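Local coordinates for vaginolysin (Gardnerella vaginalis, PDB 5IMY), which probably binds cholesterol in host membranes and lyses cells as a secreted, pore-forming cytolysin, at residues P115-V120 against E129-V134; D121-H126 against S151-Q156. One frame throughout, in Å; residues are numbered along the deposited sequence.

Contact 1: P115-V120 against E129-V134; sequences PITLSV and ESAVTV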
loop_
_atom_site.group_PDB
_atom_site.type_symbol
_atom_site.label_atom_id
_atom_site.label_comp_id
_atom_site.label_asym_id
_atom_site.label_seq_id
_atom_site.Cartn_x
_atom_site.Cartn_y
_atom_site.Cartn_z
ATOM N N PRO A 115 47.282 -26.665 31.143
ATOM C CA PRO A 115 46.044 -27.340 31.540
ATOM C C PRO A 115 44.889 -26.354 31.616
ATOM O O PRO A 115 45.080 -25.153 31.815
ATOM C CB PRO A 115 46.379 -27.925 32.915
ATOM C CG PRO A 115 47.858 -28.081 32.904
ATOM C CD PRO A 115 48.384 -26.942 32.080
ATOM N N ILE A 116 43.677 -26.878 31.452
ATOM C CA ILE A 116 42.473 -26.062 31.459
ATOM C C ILE A 116 41.366 -26.837 32.158
ATOM O O ILE A 116 41.288 -28.066 32.066
ATOM C CB ILE A 116 42.059 -25.656 30.025
ATOM C CG1 ILE A 116 40.894 -24.670 30.055
ATOM C CG2 ILE A 116 41.704 -26.885 29.192
ATOM C CD1 ILE A 116 40.869 -23.755 28.850
ATOM N N THR A 117 40.512 -26.110 32.874
ATOM C CA THR A 117 39.436 -26.704 33.658
ATOM C C THR A 117 38.107 -26.489 32.950
ATOM O O THR A 117 37.746 -25.352 32.627
ATOM C CB THR A 117 39.385 -26.106 35.066
ATOM O OG1 THR A 117 40.610 -26.385 35.752
ATOM C CG2 THR A 117 38.218 -26.693 35.860
ATOM N N LEU A 118 37.385 -27.578 32.724
ATOM C CA LEU A 118 36.063 -27.542 32.121
ATOM C C LEU A 118 35.001 -27.760 33.188
ATOM O O LEU A 118 35.252 -28.358 34.237
ATOM C CB LEU A 118 35.929 -28.613 31.038
ATOM C CG LEU A 118 37.093 -28.710 30.053
ATOM C CD1 LEU A 118 36.813 -29.788 29.026
ATOM C CD2 LEU A 118 37.345 -27.370 29.381
ATOM N N SER A 119 33.797 -27.272 32.904
ATOM C CA SER A 119 32.667 -27.471 33.793
ATOM C C SER A 119 31.416 -27.745 32.975
ATOM O O SER A 119 31.258 -27.240 31.861
ATOM C CB SER A 119 32.424 -26.262 34.694
ATOM O OG SER A 119 31.175 -26.400 35.335
ATOM N N VAL A 120 30.523 -28.544 33.553
ATOM C CA VAL A 120 29.255 -28.899 32.933
ATOM C C VAL A 120 28.136 -28.479 33.874
ATOM O O VAL A 120 28.235 -28.660 35.093
ATOM C CB VAL A 120 29.182 -30.408 32.616
ATOM C CG1 VAL A 120 29.197 -31.238 33.896
ATOM C CG2 VAL A 120 27.955 -30.720 31.777
ATOM N N GLU A 129 32.574 -31.133 41.876
ATOM C CA GLU A 129 32.227 -32.407 41.254
ATOM C C GLU A 129 31.952 -32.250 39.763
ATOM O O GLU A 129 32.274 -33.145 38.975
ATOM C CB GLU A 129 31.007 -33.015 41.949
ATOM C CG GLU A 129 31.266 -34.352 42.623
ATOM C CD GLU A 129 29.984 -35.067 43.007
ATOM O OE1 GLU A 129 28.898 -34.473 42.844
ATOM O OE2 GLU A 129 30.061 -36.224 43.471
ATOM N N SER A 130 31.361 -31.127 39.360
ATOM C CA SER A 130 30.937 -30.927 37.980
ATOM C C SER A 130 32.063 -30.447 37.071
ATOM O O SER A 130 31.803 -30.156 35.898
ATOM C CB SER A 130 29.783 -29.924 37.927
ATOM O OG SER A 130 30.256 -28.597 38.072
ATOM N N ALA A 131 33.292 -30.358 37.570
ATOM C CA ALA A 131 34.415 -29.879 36.781
ATOM C C ALA A 131 35.482 -30.958 36.669
ATOM O O ALA A 131 35.573 -31.868 37.500
ATOM C CB ALA A 131 35.026 -28.611 37.394
ATOM N N VAL A 132 36.288 -30.848 35.618
ATOM C CA VAL A 132 37.416 -31.745 35.394
ATOM C C VAL A 132 38.524 -30.950 34.727
ATOM O O VAL A 132 38.266 -30.077 33.894
ATOM C CB VAL A 132 37.020 -32.967 34.536
ATOM C CG1 VAL A 132 36.327 -32.521 33.256
ATOM C CG2 VAL A 132 38.241 -33.822 34.211
ATOM N N THR A 133 39.760 -31.257 35.098
ATOM C CA THR A 133 40.925 -30.638 34.489
ATOM C C THR A 133 41.433 -31.510 33.350
ATOM O O THR A 133 41.437 -32.740 33.447
ATOM C CB THR A 133 42.028 -30.429 35.531
ATOM O OG1 THR A 133 41.603 -29.446 36.483
ATOM C CG2 THR A 133 43.329 -29.968 34.878
ATOM N N VAL A 134 41.852 -30.864 32.266
ATOM C CA VAL A 134 42.428 -31.541 31.111
ATOM C C VAL A 134 43.862 -31.059 30.957
ATOM O O VAL A 134 44.097 -29.872 30.703
ATOM C CB VAL A 134 41.620 -31.278 29.830
ATOM C CG1 VAL A 134 42.202 -32.070 28.665
ATOM C CG2 VAL A 134 40.150 -31.627 30.042
#

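Contact 2: D121-H126 against S151-Q156; sequences DLPGFH and SKWNAQ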
loop_
_atom_site.group_PDB
_atom_site.type_symbol
_atom_site.label_atom_id
_atom_site.label_comp_id
_atom_site.label_asym_id
_atom_site.label_seq_id
_atom_site.Cartn_x
_atom_site.Cartn_y
_atom_site.Cartn_z
ATOM N N ASP A 121 27.074 -27.913 33.305
ATOM C CA ASP A 121 25.994 -27.309 34.083
ATOM C C ASP A 121 24.842 -28.271 34.333
ATOM O O ASP A 121 23.674 -27.880 34.254
ATOM C CB ASP A 121 25.504 -26.054 33.368
ATOM C CG ASP A 121 24.882 -26.355 32.020
ATOM O OD1 ASP A 121 25.059 -27.482 31.514
ATOM O OD2 ASP A 121 24.214 -25.457 31.462
ATOM N N LEU A 122 25.136 -29.533 34.653
ATOM C CA LEU A 122 24.081 -30.518 34.854
ATOM C C LEU A 122 23.558 -30.462 36.289
ATOM O O LEU A 122 24.333 -30.242 37.224
ATOM C CB LEU A 122 24.596 -31.922 34.552
ATOM C CG LEU A 122 24.775 -32.236 33.066
ATOM C CD1 LEU A 122 25.590 -33.503 32.868
ATOM C CD2 LEU A 122 23.421 -32.367 32.387
ATOM N N PRO A 123 22.257 -30.664 36.497
ATOM C CA PRO A 123 21.717 -30.589 37.857
ATOM C C PRO A 123 22.178 -31.764 38.703
ATOM O O PRO A 123 22.473 -32.849 38.198
ATOM C CB PRO A 123 20.202 -30.616 37.640
ATOM C CG PRO A 123 20.033 -31.391 36.395
ATOM C CD PRO A 123 21.225 -31.064 35.526
ATOM N N GLY A 124 22.214 -31.535 40.010
ATOM C CA GLY A 124 22.856 -32.455 40.925
ATOM C C GLY A 124 24.236 -31.945 41.272
ATOM O O GLY A 124 24.439 -30.733 41.396
ATOM N N PHE A 125 25.199 -32.853 41.419
ATOM C CA PHE A 125 26.596 -32.472 41.598
ATOM C C PHE A 125 26.826 -31.680 42.879
ATOM O O PHE A 125 25.892 -31.098 43.444
ATOM C CB PHE A 125 27.087 -31.645 40.402
ATOM C CG PHE A 125 27.556 -32.468 39.233
ATOM C CD1 PHE A 125 28.370 -33.571 39.421
ATOM C CD2 PHE A 125 27.188 -32.127 37.942
ATOM C CE1 PHE A 125 28.803 -34.322 38.349
ATOM C CE2 PHE A 125 27.619 -32.875 36.863
ATOM C CZ PHE A 125 28.427 -33.974 37.069
ATOM N N HIS A 126 28.074 -31.661 43.337
ATOM C CA HIS A 126 28.511 -30.780 44.405
ATOM C C HIS A 126 29.622 -29.879 43.881
ATOM O O HIS A 126 30.150 -30.081 42.784
ATOM C CB HIS A 126 28.999 -31.573 45.626
ATOM C CG HIS A 126 28.063 -32.660 46.055
ATOM N ND1 HIS A 126 28.087 -33.921 45.504
ATOM C CD2 HIS A 126 27.076 -32.673 46.982
ATOM C CE1 HIS A 126 27.156 -34.667 46.072
ATOM N NE2 HIS A 126 26.528 -33.933 46.971
ATOM N N SER A 151 29.193 -39.447 31.694
ATOM C CA SER A 151 29.105 -40.825 32.164
ATOM C C SER A 151 29.024 -40.887 33.685
ATOM O O SER A 151 28.308 -41.729 34.242
ATOM C CB SER A 151 30.306 -41.624 31.655
ATOM O OG SER A 151 30.539 -42.768 32.456
ATOM N N LYS A 152 29.748 -40.003 34.375
ATOM C CA LYS A 152 29.693 -39.986 35.834
ATOM C C LYS A 152 28.369 -39.421 36.328
ATOM O O LYS A 152 27.820 -39.897 37.329
ATOM C CB LYS A 152 30.861 -39.174 36.394
ATOM C CG LYS A 152 30.849 -39.046 37.914
ATOM C CD LYS A 152 32.017 -38.222 38.430
ATOM C CE LYS A 152 31.966 -36.795 37.909
ATOM N NZ LYS A 152 32.879 -35.892 38.660
ATOM N N TRP A 153 27.844 -38.402 35.647
ATOM C CA TRP A 153 26.559 -37.833 36.043
ATOM C C TRP A 153 25.427 -38.827 35.819
ATOM O O TRP A 153 24.559 -38.993 36.685
ATOM C CB TRP A 153 26.298 -36.541 35.270
ATOM C CG TRP A 153 25.052 -35.825 35.697
ATOM C CD1 TRP A 153 24.947 -34.876 36.671
ATOM C CD2 TRP A 153 23.733 -36.000 35.163
ATOM N NE1 TRP A 153 23.647 -34.449 36.777
ATOM C CE2 TRP A 153 22.881 -35.124 35.863
ATOM C CE3 TRP A 153 23.192 -36.812 34.163
ATOM C CZ2 TRP A 153 21.516 -35.036 35.595
ATOM C CZ3 TRP A 153 21.836 -36.723 33.897
ATOM C CH2 TRP A 153 21.015 -35.841 34.611
ATOM N N ASN A 154 25.421 -39.503 34.667
ATOM C CA ASN A 154 24.363 -40.465 34.376
ATOM C C ASN A 154 24.334 -41.598 35.394
ATOM O O ASN A 154 23.263 -42.146 35.680
ATOM C CB ASN A 154 24.541 -41.033 32.968
ATOM C CG ASN A 154 24.296 -40.000 31.885
ATOM O OD1 ASN A 154 23.580 -39.021 32.095
ATOM N ND2 ASN A 154 24.887 -40.218 30.715
ATOM N N ALA A 155 25.490 -41.962 35.952
ATOM C CA ALA A 155 25.538 -43.063 36.908
ATOM C C ALA A 155 25.108 -42.620 38.300
ATOM O O ALA A 155 24.446 -43.378 39.017
ATOM C CB ALA A 155 26.947 -43.657 36.952
ATOM N N GLN A 156 25.468 -41.399 38.699
ATOM C CA GLN A 156 25.147 -40.909 40.035
ATOM C C GLN A 156 23.788 -40.228 40.110
ATOM O O GLN A 156 23.134 -40.293 41.158
ATOM C CB GLN A 156 26.217 -39.923 40.511
ATOM C CG GLN A 156 27.567 -40.549 40.815
ATOM C CD GLN A 156 28.516 -39.574 41.490
ATOM O OE1 GLN A 156 28.086 -38.587 42.087
ATOM N NE2 GLN A 156 29.812 -39.846 41.396
#

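Contact 1: P115-V120 against E129-V134
Pro115 enters the pairing without an N-H to give and instead sets its CA 3.3 Å from Val134 O in a CA-H...O contact. Ile116 then makes two bonds with Val134: its N donates to Val134 O, and Val134 N returns to Ile116 O at 2.9 Å, the straighter of the two (169° at the hydrogen). Thr117 faces Thr133 in a non-hydrogen-bonded pair. In both, OG1 lies beside the backbone N (chi1 -62° and -67°), and the hydroxyls meet in a weak hydrogen bond, OG1 to OG1 3.3 Å. The CG2 of Thr117 rests on Ala131 CB at 4.0 Å, a small methyl contact on this more open face. Leu118 points the other way and reaches diagonally to Val134, CD1 to CG2 3.9 Å, while its N and O bond Val132 O and N. Ser119 and Ala131 form the next non-hydrogen-bonded pair, on the threonine face; small side chains suit this close approach, Ser119 CA to Ala131 CA 4.2 Å. Val120 N closes the series on Ser130 O at 3.1 Å. On the other face, beta-branched Ile116, Val132 and Val134 suit the extended backbone; Ile116, Leu118 and Val134 are buried, and both valines touch helix 139-158. Strand 116-120 also pairs with strand 208-223, making this an antiparallel beta hairpin added to a larger antiparallel sheet and backed by a helix.

Contact 2: D121-H126 against S151-Q156
Leu122 and Trp153 form the apolar centre. The CB of Leu122 sits over one face of the indole, a CH-pi contact 3.7 Å from the centroid of the five-membered ring of Trp153 and 19° off its normal, and Leu122 CD1 touches Trp153 CG, also 3.7 Å away. CG of Trp153 is anti to the backbone N (chi1 -175°), and its CB points from helix 139-158 toward the loop. Phe125 adds a second aromatic group: its CE2 closes to 3.3 Å of Trp153 CD1, and that carbon lies over the phenyl face toward the rim. The two planes meet obliquely, at 52°. Pro123 brings rigid ring carbons to the benzo ring near NE1, Pro123 CD to Trp153 CZ2 4.0 Å. Between Pro123 and Phe125, Gly124 takes a backbone conformation in which a CB would press on the preceding carbonyl, so the lack of a side chain suits it. At the phenyl edge, Lys152 lays its CE 4.0 Å from Phe125 CE1, while its NZ is hydrogen-bonded to Glu129 O. The indole N-H, lying at the ring edge, donates to the loop backbone; the modelled 2.4 Å from Trp153 NE1 to Pro123 O is very short and its exact length doubtful. Tryptophan thus serves the loop twice: its aromatic face covers the loop's carbon atoms, and its single N-H probably satisfies a backbone carbonyl that would otherwise need another donor.

How the contacts relate
The centres of the two contacts lie about 13 Å apart, on the same side of the chain's centre, and their segments alternate along the sequence: 115-120, 121-126, 129-134, then 151-156. Segment 121-126 belongs to the connection between the hairpin strands of contact 1, and strand 131-134 leads on to helix 139-158, which carries the second half of contact 2. The two contacts also touch directly through Phe125, whose CD2 comes 3.4 Å from Ser130 CB and whose CE2 comes 3.7 Å from Val120 CG1. Hairpin, connecting loop and helix therefore pack together as one continuous unit at the edge of the antiparallel sheet that contains strand 208-223.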